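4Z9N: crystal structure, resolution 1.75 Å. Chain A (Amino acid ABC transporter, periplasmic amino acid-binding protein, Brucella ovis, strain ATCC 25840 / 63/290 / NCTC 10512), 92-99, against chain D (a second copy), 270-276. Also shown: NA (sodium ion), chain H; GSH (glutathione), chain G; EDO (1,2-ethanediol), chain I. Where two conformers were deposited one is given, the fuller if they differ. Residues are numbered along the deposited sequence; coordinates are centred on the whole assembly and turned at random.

Chain A, residues 92-99: TISRDTSL
Chain D 270-276: KIGTDLG

Small contacts between copies of one protein often follow a simple rule: apolar side chains supply the packing, and water joins the polar groups that do not reach each other directly. The contact between residues 92-99 of chain A and 270-276 of chain D is a compact example. It buries 303 Å², summed over both sides, and no direct hydrogen bond crosses it.

Each stretch is built round a short helix. In chain A, Thr92(A) occupies the N-cap position with extended backbone angles (phi/psi -134/164) and chi1 in p, so that its OG1 accepts a capping bond from Arg95(A) N at 3.3 Å. The helix runs from Ile93(A) to Thr97(A), held by bonds such as Thr97(A) N to Ile93(A) O, 2.9 Å. In chain D, Lys270(D) is the N-cap residue, and Asp274(D) N donates to Lys270(D) O at 2.8 Å. Gly276(D) closes this turn in a Schellman motif; at phi/psi 96/7 a CB would be jammed against the preceding carbonyl oxygen, which by itself calls for glycine. In register, the CA of Thr97(A) lies 5.8 Å from the CA of Leu275(D), and the CA of Ser98(A) 6.0 Å from the CA of Asp274(D).

Ile93(A) has the largest covered area, 63 Å². Its CA-to-CB bond points toward chain D, and with both chi angles in t the branched side chain meets two partners spaced one helical turn apart. CG2 of Ile93(A) packs against CG2 of Ile271(D) at 3.9 Å, while CD1 of Ile93(A) reaches CD2 of Leu275(D) at 4.2 Å. Ile271(D) adopts m,t and Leu275(D) t,p; both leave CA sideways to the contact yet bring methyl groups into it. Branched aliphatic residues suit this place because they fill it without leaving a polar group unpaired.

Asp274(D), with 58 Å² covered, also points toward its partner. Its chi1 is -82° and its chi2 -6°. The contacts it makes are packing contacts: its CB lies 3.7 Å from OG1 of Thr97(A), and its OD2 3.5 Å from CB of Ser98(A). The serine hydroxyl is engaged within its own chain, with chi1 in p, where OG of Ser98(A) donates to O of Ser94(A) at 2.6 Å.

Thr97(A), with 57 Å² covered, combines both parts of the principle. Its chi1 of 62° (p) places CG2 3.6 Å from CD1 of Leu275(D) and leaves OG1 within 2.6 Å of a water molecule. That water donates to O of Ile271(D) at 2.8 Å, completing a bridge between the chains. A second water donates to O of Thr97(A) at 3.1 Å and to O of Asp274(D) at 3.0 Å, linking two backbone carbonyls that, both being acceptors, could not bond to each other. Threonine suits this position because its methyl and hydroxyl serve the apolar patch and the water bridge from a single side chain.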

# COMPACT_ATOMS: atom_id res chain seq x y z
N THR A 92 6.26 8.99 5.68
CA THR A 92 5.97 9.06 7.12
C THR A 92 4.71 9.90 7.32
O THR A 92 4.30 10.64 6.41
CB THR A 92 7.12 9.71 7.94
OG1 THR A 92 7.16 11.11 7.65
CG2 THR A 92 8.46 9.08 7.59
N ILE A 93 4.10 9.82 8.49
CA ILE A 93 2.86 10.56 8.68
C ILE A 93 3.11 12.08 8.57
O ILE A 93 2.33 12.79 7.92
CB ILE A 93 2.15 10.18 10.01
CG1 ILE A 93 0.78 10.87 10.11
CG2 ILE A 93 3.02 10.49 11.24
CD1 ILE A 93 -0.10 10.33 11.21
N SER A 94 4.21 12.56 9.14
CA SER A 94 4.45 14.00 9.16
C SER A 94 4.71 14.54 7.75
O SER A 94 4.28 15.64 7.43
CB SER A 94 5.62 14.34 10.11
OG SER A 94 6.78 13.59 9.81
N ARG A 95 5.36 13.75 6.90
CA ARG A 95 5.57 14.16 5.51
C ARG A 95 4.28 14.08 4.69
O ARG A 95 4.12 14.77 3.68
CB ARG A 95 6.66 13.30 4.86
CG ARG A 95 8.01 13.46 5.54
CD ARG A 95 9.03 12.46 5.03
NE ARG A 95 10.36 12.76 5.55
CZ ARG A 95 11.47 12.09 5.24
NH1 ARG A 95 11.42 11.04 4.43
NH2 ARG A 95 12.64 12.45 5.76
N ASP A 96 3.34 13.26 5.16
CA ASP A 96 2.05 13.07 4.49
C ASP A 96 1.07 14.18 4.89
O ASP A 96 0.22 14.59 4.10
CB ASP A 96 1.51 11.68 4.86
CG ASP A 96 0.51 11.12 3.85
OD1 ASP A 96 0.17 11.78 2.84
OD2 ASP A 96 0.06 9.98 4.08
N THR A 97 1.21 14.70 6.11
CA THR A 97 0.25 15.65 6.66
C THR A 97 0.68 17.12 6.71
O THR A 97 -0.17 18.01 6.72
CB THR A 97 -0.15 15.28 8.11
OG1 THR A 97 1.01 15.33 8.95
CG2 THR A 97 -0.77 13.90 8.16
N SER A 98 1.97 17.40 6.75
CA SER A 98 2.41 18.75 7.10
C SER A 98 3.14 19.47 5.97
O SER A 98 3.53 20.63 6.13
CB SER A 98 3.31 18.71 8.33
OG SER A 98 4.57 18.16 8.01
N LEU A 99 3.30 18.82 4.83
CA LEU A 99 4.12 19.35 3.75
C LEU A 99 3.36 19.65 2.46
O LEU A 99 3.94 20.15 1.50
CB LEU A 99 5.26 18.39 3.42
CG LEU A 99 6.27 18.06 4.52
CD1 LEU A 99 7.34 17.10 3.97
CD2 LEU A 99 6.90 19.32 5.09
N LYS D 270 3.79 16.92 17.41
CA LYS D 270 2.83 17.66 16.59
C LYS D 270 2.11 16.73 15.62
O LYS D 270 1.39 17.19 14.74
CB LYS D 270 3.55 18.76 15.81
N ILE D 271 2.29 15.43 15.80
CA ILE D 271 1.74 14.45 14.86
C ILE D 271 0.23 14.50 14.77
O ILE D 271 -0.34 14.64 13.68
CB ILE D 271 2.22 13.04 15.24
CG1 ILE D 271 3.71 12.94 14.93
CG2 ILE D 271 1.41 11.96 14.52
CD1 ILE D 271 4.34 11.66 15.36
N GLY D 272 -0.44 14.40 15.92
CA GLY D 272 -1.89 14.39 15.93
C GLY D 272 -2.46 15.70 15.45
O GLY D 272 -3.41 15.71 14.66
N THR D 273 -1.89 16.82 15.89
CA THR D 273 -2.45 18.12 15.55
C THR D 273 -2.17 18.48 14.08
O THR D 273 -2.96 19.19 13.45
CB THR D 273 -1.94 19.23 16.50
OG1 THR D 273 -0.51 19.28 16.45
CG2 THR D 273 -2.38 18.94 17.92
N ASP D 274 -1.06 17.99 13.53
CA ASP D 274 -0.81 18.19 12.10
C ASP D 274 -1.83 17.41 11.29
O ASP D 274 -2.15 17.77 10.16
CB ASP D 274 0.61 17.75 11.69
CG ASP D 274 1.66 18.82 11.97
OD1 ASP D 274 1.29 19.96 12.36
OD2 ASP D 274 2.85 18.53 11.77
N LEU D 275 -2.35 16.33 11.88
CA LEU D 275 -3.36 15.51 11.23
C LEU D 275 -4.75 16.15 11.38
O LEU D 275 -5.70 15.75 10.70
CB LEU D 275 -3.32 14.09 11.82
CG LEU D 275 -4.17 12.96 11.24
CD1 LEU D 275 -3.79 12.72 9.81
CD2 LEU D 275 -3.99 11.70 12.10
N GLY D 276 -4.86 17.15 12.25
CA GLY D 276 -6.13 17.81 12.48
C GLY D 276 -6.86 17.25 13.69
O GLY D 276 -8.01 17.61 13.97
NA NA H . -1.01 13.83 2.25
N1 GSH G . 15.02 7.38 3.50
CA1 GSH G . 15.60 8.40 4.39
C1 GSH G . 14.73 9.66 4.39
O11 GSH G . 13.76 9.74 3.60
O12 GSH G . 14.97 10.62 5.20
CB1 GSH G . 17.01 8.80 3.92
CG1 GSH G . 16.95 9.51 2.57
CD1 GSH G . 18.32 10.12 2.24
OE1 GSH G . 18.43 11.25 1.91
N2 GSH G . 19.51 9.31 2.32
CA2 GSH G . 20.78 9.96 2.03
C2 GSH G . 20.92 10.43 0.58
O2 GSH G . 20.28 9.98 -0.30
CB2 GSH G . 21.90 9.02 2.41
SG2 GSH G . 22.01 7.56 1.34
N3 GSH G . 21.86 11.49 0.30
CA3 GSH G . 22.07 11.98 -1.04
C3 GSH G . 22.03 13.49 -0.91
O31 GSH G . 21.50 14.01 0.12
O32 GSH G . 22.50 14.21 -1.82
C1 EDO I . 12.72 13.95 9.08
O1 EDO I . 13.29 14.31 7.81
C2 EDO I . 11.35 14.60 9.26
O2 EDO I . 10.45 14.20 8.22
O HOH W 1 1.18 14.26 11.36
O HOH W 2 -0.71 20.12 8.88